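Local coordinates for protein tryptophan halogenase (Shewanella frigidimarina, PDB 2PYX) that probably works as an FAD-dependent halogenase of the monooxygenase type, thought to act on tryptophan, at residues Gln83-Phe88 / Leu289-Gly294; Ile194-Ser199 / Leu212-Asn217; Lys248-Asn253 / Phe407-Tyr412. One frame throughout, in Å; residues are numbered along the deposited sequence.

Contact 1: residues Gln83-Phe88 / Leu289-Gly294; sequences QCDASF and LPTRKG
D85, in the short link from helix 77-83 to strand 87-95, meets L289, P290 and T291 at the tip of the beta hairpin formed by strands 282-288 and 292-299. The hairpin end is held by the backbone bond from L289 N to R292 O (2.9 Å), with P290 and T291 between them. D85 CG stands anti to the backbone N (chi1 -162°), which sets it beside P290 and T291. The side chains of D85 and P290 lie alongside one another, pointing opposite ways, and the CG-CD side of the proline ring faces three oxygens. P290 CD lies 3.3 Å from D85 O, and P290 CG is equally near A86 O. The carboxylate was modelled in two conformers, and in the one described D85 OD2 accepts from T291 OG1 at 2.5 Å, a length short enough to make the details of this bond doubtful. L289 covers the backbone of D85: its CD2 comes to 3.5 Å from D85 O, a buried carbonyl oxygen with no polar partner in the model. L289 CD1 packs above the R292 guanidinium plane, 4.0 Å from it and offset toward the rim. An alanine in place of this leucine would probably open a gap beside D85 O where CD2 now sits, and take CD1 from over the R292 guanidinium. Beyond the two segments, P290 O is hydrogen-bonded to R512 NH2 and L289 O to the hydroxyl of Y263, while R292 NH1 reaches V58 O. S87, two residues before K89, the predicted active-site lysine, pairs through its backbone with H171. The third oxygen against the proline ring is D85 OD1, 3.0 Å from P290 CD.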
# COMPACT_ATOMS: atom_id res chain seq x y z
N GLN A 83 -14.19 -14.58 0.23
CA GLN A 83 -13.75 -14.93 1.59
C GLN A 83 -13.15 -13.77 2.40
O GLN A 83 -13.08 -13.83 3.63
CB GLN A 83 -12.80 -16.12 1.51
CG GLN A 83 -13.53 -17.37 1.03
CD GLN A 83 -12.59 -18.52 0.71
OE1 GLN A 83 -11.59 -18.72 1.39
NE2 GLN A 83 -12.92 -19.29 -0.33
N CYS A 84 -12.70 -12.72 1.71
CA CYS A 84 -11.99 -11.63 2.38
C CYS A 84 -12.77 -10.33 2.44
O CYS A 84 -12.18 -9.27 2.72
CB CYS A 84 -10.63 -11.42 1.69
SG CYS A 84 -9.65 -12.93 1.71
N ASP A 85 -14.07 -10.40 2.15
CA ASP A 85 -14.94 -9.23 2.13
C ASP A 85 -14.32 -8.12 1.29
O ASP A 85 -14.23 -6.98 1.71
CB ASP A 85 -15.21 -8.74 3.57
CG ASP A 85 -16.43 -7.83 3.68
OD1 ASP A 85 -17.20 -7.73 2.71
OD2 ASP A 85 -16.61 -7.22 4.75
N ALA A 86 -13.90 -8.47 0.09
CA ALA A 86 -13.14 -7.52 -0.74
C ALA A 86 -14.02 -6.75 -1.73
O ALA A 86 -15.08 -7.22 -2.15
CB ALA A 86 -12.07 -8.25 -1.49
N SER A 87 -13.56 -5.55 -2.05
CA SER A 87 -14.09 -4.77 -3.17
C SER A 87 -12.90 -4.26 -3.99
O SER A 87 -11.73 -4.37 -3.58
CB SER A 87 -14.97 -3.61 -2.68
OG SER A 87 -15.65 -2.98 -3.75
N PHE A 88 -13.19 -3.69 -5.17
CA PHE A 88 -12.15 -3.19 -6.07
C PHE A 88 -11.78 -1.79 -5.72
O PHE A 88 -12.65 -0.95 -5.55
CB PHE A 88 -12.65 -3.25 -7.52
CG PHE A 88 -13.14 -4.60 -7.92
CD1 PHE A 88 -12.25 -5.63 -8.16
CD2 PHE A 88 -14.49 -4.85 -7.98
CE1 PHE A 88 -12.74 -6.89 -8.49
CE2 PHE A 88 -14.97 -6.11 -8.29
CZ PHE A 88 -14.09 -7.12 -8.55
N LEU A 289 -15.96 -1.54 1.90
CA LEU A 289 -16.09 -2.99 1.71
C LEU A 289 -17.55 -3.28 1.34
O LEU A 289 -18.38 -2.39 1.39
CB LEU A 289 -15.70 -3.79 2.97
CG LEU A 289 -14.32 -3.50 3.59
CD1 LEU A 289 -14.10 -4.35 4.82
CD2 LEU A 289 -13.20 -3.73 2.62
N PRO A 290 -17.84 -4.49 0.88
CA PRO A 290 -19.23 -4.76 0.54
C PRO A 290 -20.20 -4.63 1.71
O PRO A 290 -21.31 -4.17 1.51
CB PRO A 290 -19.19 -6.21 0.05
CG PRO A 290 -17.79 -6.44 -0.38
CD PRO A 290 -16.95 -5.62 0.56
N THR A 291 -19.77 -5.04 2.90
CA THR A 291 -20.63 -5.15 4.08
C THR A 291 -20.67 -3.85 4.91
O THR A 291 -21.61 -3.63 5.65
CB THR A 291 -20.17 -6.32 4.97
OG1 THR A 291 -18.78 -6.17 5.32
CG2 THR A 291 -20.32 -7.66 4.23
N ARG A 292 -19.65 -3.01 4.78
CA ARG A 292 -19.53 -1.83 5.65
C ARG A 292 -18.34 -1.01 5.19
O ARG A 292 -17.64 -1.44 4.29
CB ARG A 292 -19.25 -2.26 7.07
CG ARG A 292 -18.02 -3.15 7.18
CD ARG A 292 -17.76 -3.60 8.60
NE ARG A 292 -16.45 -4.25 8.71
CZ ARG A 292 -15.27 -3.62 8.72
NH1 ARG A 292 -15.19 -2.29 8.63
NH2 ARG A 292 -14.15 -4.32 8.81
N LYS A 293 -18.12 0.12 5.84
CA LYS A 293 -16.93 0.95 5.62
C LYS A 293 -16.00 0.91 6.83
O LYS A 293 -16.43 0.69 7.97
CB LYS A 293 -17.31 2.39 5.34
CG LYS A 293 -18.06 2.59 4.03
CD LYS A 293 -18.65 3.97 3.88
CE LYS A 293 -19.98 4.08 4.64
NZ LYS A 293 -20.55 5.46 4.60
N GLY A 294 -14.71 1.09 6.57
CA GLY A 294 -13.72 1.32 7.62
C GLY A 294 -13.31 2.76 7.52
O GLY A 294 -13.00 3.23 6.42

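Contact 2: residues Ile194-Ser199 / Leu212-Asn217; sequences IRDHVS and LITKQN
V198 and T214 form an antiparallel non-hydrogen-bonded pair, their CA atoms 4.4 Å apart, flanked by the backbone bonds from K215 N to H197 O and from S199 N to I213 O (2.7 Å), as the beta hairpin of strands 198-203 and 209-214 opens into its neighbouring loops. H197 O is also approached by T214 CA in a CA-H...O contact. On the strand part of the contact V198 CG1 and CG2 lie against L212, CG1 4.1 Å from L212 CB, and L212 continues inward to I48, I11 and V13 of the Rossmann-type sheet. The polar centre is D196, whose CG stands anti to its backbone N (chi1 -158°), placed toward the 214-217 turn. There D196 OD2 takes two donors. Q216 N arrives at the syn lone pair at 2.9 Å, whereas N217 ND2, 2.8 Å away, comes from above the carboxylate plane (46° out of it) in a nearly straight hydrogen bond. The other oxygen, D196 OD1, accepts at 2.7 Å from H197 N, the next residue in the connection between strands 192-195 and 198-203. Turn 214-217 is itself tied by an ST motif, T214 OG1 accepting from N217 N and also bonding to G218 O. A water accepts from N217 ND2 and donates to R195 O and Q216 OE1, so the amide nitrogen serves both the carboxylate and a bridging water. I194 CG2 packs beside that amide, 3.6 Å from N217 ND2. V198 is predicted to contribute to the FAD site, which places this hairpin start next to the nucleotide-binding fold. Gripped by three N-H donors, the buried D196 carboxylate is probably ionised, its negative charge shared between the donors of the turn and of its own loop.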
# COMPACT_ATOMS: atom_id res chain seq x y z
N ILE A 194 3.25 -23.54 13.27
CA ILE A 194 3.38 -23.80 14.72
C ILE A 194 2.72 -22.65 15.42
O ILE A 194 3.02 -21.49 15.13
CB ILE A 194 4.84 -23.88 15.17
CG1 ILE A 194 5.55 -25.05 14.50
CG2 ILE A 194 4.92 -24.01 16.71
CD1 ILE A 194 7.04 -25.07 14.76
N ARG A 195 1.77 -22.95 16.33
CA ARG A 195 1.14 -21.93 17.15
C ARG A 195 1.77 -21.95 18.53
O ARG A 195 1.42 -22.82 19.35
CB ARG A 195 -0.36 -22.22 17.30
CG ARG A 195 -1.20 -22.05 16.05
CD ARG A 195 -1.13 -20.63 15.53
NE ARG A 195 -2.46 -20.10 15.19
CZ ARG A 195 -3.07 -19.09 15.81
NH1 ARG A 195 -2.48 -18.45 16.81
NH2 ARG A 195 -4.27 -18.71 15.40
N ASP A 196 2.68 -21.03 18.81
CA ASP A 196 3.46 -21.03 20.06
C ASP A 196 4.22 -19.73 20.28
O ASP A 196 4.32 -18.90 19.37
CB ASP A 196 4.45 -22.20 20.02
CG ASP A 196 4.92 -22.66 21.41
OD1 ASP A 196 4.51 -22.05 22.42
OD2 ASP A 196 5.68 -23.64 21.44
N HIS A 197 4.78 -19.57 21.48
CA HIS A 197 5.66 -18.44 21.80
C HIS A 197 7.12 -18.81 21.64
O HIS A 197 7.50 -19.98 21.79
CB HIS A 197 5.45 -17.99 23.24
CG HIS A 197 4.03 -17.69 23.56
ND1 HIS A 197 3.15 -18.66 23.99
CD2 HIS A 197 3.32 -16.53 23.50
CE1 HIS A 197 1.96 -18.11 24.20
NE2 HIS A 197 2.04 -16.82 23.90
N VAL A 198 7.94 -17.81 21.35
CA VAL A 198 9.39 -17.98 21.29
C VAL A 198 9.95 -17.51 22.62
O VAL A 198 9.79 -16.34 23.01
CB VAL A 198 10.01 -17.19 20.13
CG1 VAL A 198 11.52 -17.28 20.14
CG2 VAL A 198 9.43 -17.70 18.80
N SER A 199 10.62 -18.42 23.31
CA SER A 199 11.16 -18.12 24.63
C SER A 199 12.60 -17.62 24.57
O SER A 199 13.00 -16.77 25.38
CB SER A 199 11.10 -19.36 25.52
OG SER A 199 9.75 -19.72 25.77
N LEU A 212 15.49 -21.07 17.46
CA LEU A 212 14.54 -20.52 18.41
C LEU A 212 14.15 -21.61 19.36
O LEU A 212 13.93 -22.74 18.95
CB LEU A 212 13.30 -19.99 17.71
CG LEU A 212 13.57 -19.00 16.60
CD1 LEU A 212 12.24 -18.59 15.99
CD2 LEU A 212 14.31 -17.77 17.12
N ILE A 213 14.08 -21.28 20.65
CA ILE A 213 13.59 -22.21 21.62
C ILE A 213 12.18 -21.77 21.93
O ILE A 213 11.96 -20.64 22.41
CB ILE A 213 14.47 -22.30 22.88
CG1 ILE A 213 15.94 -22.39 22.48
CG2 ILE A 213 14.06 -23.52 23.63
CD1 ILE A 213 16.87 -22.76 23.60
N THR A 214 11.22 -22.60 21.54
CA THR A 214 9.82 -22.32 21.73
C THR A 214 9.39 -22.73 23.13
O THR A 214 10.10 -23.46 23.82
CB THR A 214 8.88 -22.99 20.68
OG1 THR A 214 8.87 -24.42 20.82
CG2 THR A 214 9.31 -22.59 19.25
N LYS A 215 8.23 -22.22 23.54
CA LYS A 215 7.72 -22.50 24.88
C LYS A 215 7.28 -23.97 25.03
O LYS A 215 7.52 -24.58 26.09
CB LYS A 215 6.58 -21.55 25.21
CG LYS A 215 6.11 -21.66 26.65
CD LYS A 215 5.32 -20.45 27.06
CE LYS A 215 5.01 -20.52 28.55
NZ LYS A 215 4.23 -19.34 29.03
N GLN A 216 6.67 -24.55 24.00
CA GLN A 216 6.21 -25.94 24.04
C GLN A 216 6.39 -26.80 22.79
O GLN A 216 5.82 -27.89 22.71
CB GLN A 216 4.74 -25.97 24.46
CG GLN A 216 3.76 -25.42 23.47
CD GLN A 216 2.34 -25.41 24.02
OE1 GLN A 216 1.36 -25.50 23.26
NE2 GLN A 216 2.22 -25.30 25.34
N ASN A 217 7.18 -26.35 21.81
CA ASN A 217 7.45 -27.14 20.60
C ASN A 217 8.94 -27.42 20.41
O ASN A 217 9.41 -27.73 19.30
CB ASN A 217 6.87 -26.42 19.36
CG ASN A 217 5.37 -26.60 19.22
OD1 ASN A 217 4.90 -27.53 18.57
ND2 ASN A 217 4.61 -25.71 19.86
O HOH W 1 1.90 -25.38 20.07

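Contact 3: residues Lys248-Asn253 / Phe407-Tyr412; sequences KSVLFN and FLKLHY
K409 reaches V250 because its CG stands anti to the backbone N (chi1 -180°) and the chain then bends at chi2 (60°), the CD lying 3.8 Å from V250 CG1. Beyond the bend the chain is extended, and K409 NZ donates to V250 O at 2.8 Å, in the carbonyl plane. V250 O belongs to the single turn 248-251; this carbonyl, S431 OG and H426 ND1 together hold the ammonium. V250 O also sits over one face of the F252 ring near its rim, while H426 stacks with both F252 and Y412. Alongside, L251 CD2 packs obliquely against L408 CB, 4.1 Å apart. Further along, N253 and Y412 meet tip to tip, amide and ring planes 50° apart, through a weak bond from N253 ND2 to Y412 OH of 3.0 Å. Both groups have stronger partners outside: E358 accepts from N253 ND2 by one oxygen and bonds Y412 OH by the other, and N253 OD1 is held by the hydroxyl of Y422. On the far side of helix 383-413, H411 ND1 bonds F407 O (2.7 Å), leaving NE2 to hold E361; the CE1 of H411 lies over the centre of the F407 ring. Since E361 is a predicted tryptophan-binding residue and L408 lies beside it, this helix-to-helix packing, with its network through E358, is consistent with a second shell behind the substrate pocket of a tryptophan halogenase.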
# COMPACT_ATOMS: atom_id res chain seq x y z
N LYS A 248 8.60 11.26 12.14
CA LYS A 248 7.53 12.12 12.66
C LYS A 248 7.82 13.60 12.41
O LYS A 248 6.88 14.38 12.31
CB LYS A 248 7.29 11.87 14.16
CG LYS A 248 5.90 12.27 14.60
CD LYS A 248 5.74 12.37 16.06
CE LYS A 248 5.90 11.08 16.79
NZ LYS A 248 5.48 11.20 18.27
N SER A 249 9.10 13.98 12.31
CA SER A 249 9.43 15.40 12.09
C SER A 249 9.08 15.86 10.66
O SER A 249 9.06 17.06 10.35
CB SER A 249 10.89 15.70 12.42
OG SER A 249 11.73 15.16 11.46
N VAL A 250 8.79 14.88 9.80
CA VAL A 250 8.32 15.12 8.45
C VAL A 250 6.79 15.04 8.36
O VAL A 250 6.15 15.92 7.81
CB VAL A 250 8.94 14.09 7.45
CG1 VAL A 250 8.41 14.27 6.02
CG2 VAL A 250 10.43 14.21 7.45
N LEU A 251 6.20 13.96 8.86
CA LEU A 251 4.76 13.71 8.66
C LEU A 251 3.87 14.17 9.80
O LEU A 251 2.68 14.34 9.58
CB LEU A 251 4.52 12.23 8.43
CG LEU A 251 5.18 11.65 7.18
CD1 LEU A 251 4.93 10.16 7.10
CD2 LEU A 251 4.75 12.35 5.92
N PHE A 252 4.43 14.31 11.00
CA PHE A 252 3.74 14.79 12.22
C PHE A 252 2.78 13.78 12.83
O PHE A 252 2.73 13.68 14.06
CB PHE A 252 2.97 16.10 12.01
CG PHE A 252 3.74 17.24 11.42
CD1 PHE A 252 5.14 17.30 11.46
CD2 PHE A 252 3.05 18.29 10.86
CE1 PHE A 252 5.78 18.40 10.89
CE2 PHE A 252 3.69 19.35 10.32
CZ PHE A 252 5.04 19.42 10.34
N ASN A 253 2.01 13.10 12.00
CA ASN A 253 0.93 12.24 12.49
C ASN A 253 1.47 11.09 13.29
O ASN A 253 2.30 10.32 12.80
CB ASN A 253 0.08 11.76 11.34
CG ASN A 253 -0.44 12.89 10.55
OD1 ASN A 253 -1.05 13.83 11.12
ND2 ASN A 253 -0.29 12.82 9.26
N PHE A 407 6.96 11.14 -1.11
CA PHE A 407 5.69 11.13 -1.84
C PHE A 407 4.54 11.50 -0.90
O PHE A 407 3.67 12.31 -1.25
CB PHE A 407 5.43 9.78 -2.53
CG PHE A 407 4.17 9.76 -3.35
CD1 PHE A 407 3.91 10.76 -4.27
CD2 PHE A 407 3.23 8.75 -3.19
CE1 PHE A 407 2.73 10.73 -5.05
CE2 PHE A 407 2.08 8.72 -3.96
CZ PHE A 407 1.83 9.71 -4.88
N LEU A 408 4.51 10.90 0.29
CA LEU A 408 3.47 11.26 1.27
C LEU A 408 3.57 12.72 1.64
O LEU A 408 2.59 13.44 1.63
CB LEU A 408 3.57 10.38 2.50
CG LEU A 408 2.81 9.05 2.40
CD1 LEU A 408 3.17 8.21 1.18
CD2 LEU A 408 2.97 8.25 3.69
N LYS A 409 4.78 13.18 1.96
CA LYS A 409 4.96 14.58 2.36
C LYS A 409 4.49 15.55 1.27
O LYS A 409 3.94 16.62 1.57
CB LYS A 409 6.41 14.84 2.71
CG LYS A 409 6.71 16.28 3.16
CD LYS A 409 5.89 16.67 4.44
CE LYS A 409 6.32 18.04 4.93
NZ LYS A 409 5.92 18.33 6.37
N LEU A 410 4.73 15.20 0.00
CA LEU A 410 4.27 16.02 -1.13
C LEU A 410 2.79 16.39 -1.00
O LEU A 410 2.39 17.47 -1.38
CB LEU A 410 4.47 15.24 -2.46
CG LEU A 410 4.08 15.99 -3.75
CD1 LEU A 410 4.89 17.21 -3.98
CD2 LEU A 410 4.20 15.06 -4.99
N HIS A 411 1.97 15.43 -0.54
CA HIS A 411 0.52 15.63 -0.44
C HIS A 411 0.23 16.81 0.47
O HIS A 411 -0.78 17.52 0.25
CB HIS A 411 -0.20 14.40 0.11
CG HIS A 411 -0.19 13.20 -0.80
ND1 HIS A 411 0.98 12.56 -1.18
CD2 HIS A 411 -1.21 12.50 -1.35
CE1 HIS A 411 0.66 11.50 -1.91
NE2 HIS A 411 -0.66 11.43 -2.03
N TYR A 412 1.03 16.99 1.50
CA TYR A 412 0.83 18.09 2.46
C TYR A 412 1.46 19.38 2.00
O TYR A 412 0.91 20.47 2.20
CB TYR A 412 1.45 17.73 3.82
CG TYR A 412 0.82 16.55 4.50
CD1 TYR A 412 -0.32 16.71 5.27
CD2 TYR A 412 1.32 15.25 4.39
CE1 TYR A 412 -0.90 15.65 5.88
CE2 TYR A 412 0.74 14.18 5.04
CZ TYR A 412 -0.39 14.38 5.78
OH TYR A 412 -0.98 13.31 6.42

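Overall arrangement
From the N terminus, contact 1 opens at 83-88, at the start of strand 87-95 of the branched sheet, and closes at 289-294, ending a loop of 200 residues and tying the entry to this strand to the tip of the 282-288/292-299 hairpin. Contact 2 is nested inside it, a short closure tying the outer strand 192-195 of the Rossmann-type sheet to the three-stranded sheet. Contact 3 begins at 248-253, before contact 1 has closed, and ends at 407-412, so the two cross; it joins helix 248-251 to helix 383-413. Contacts 2 and 3 lie in series, with centres about 39 Å apart, and none of the three touches another.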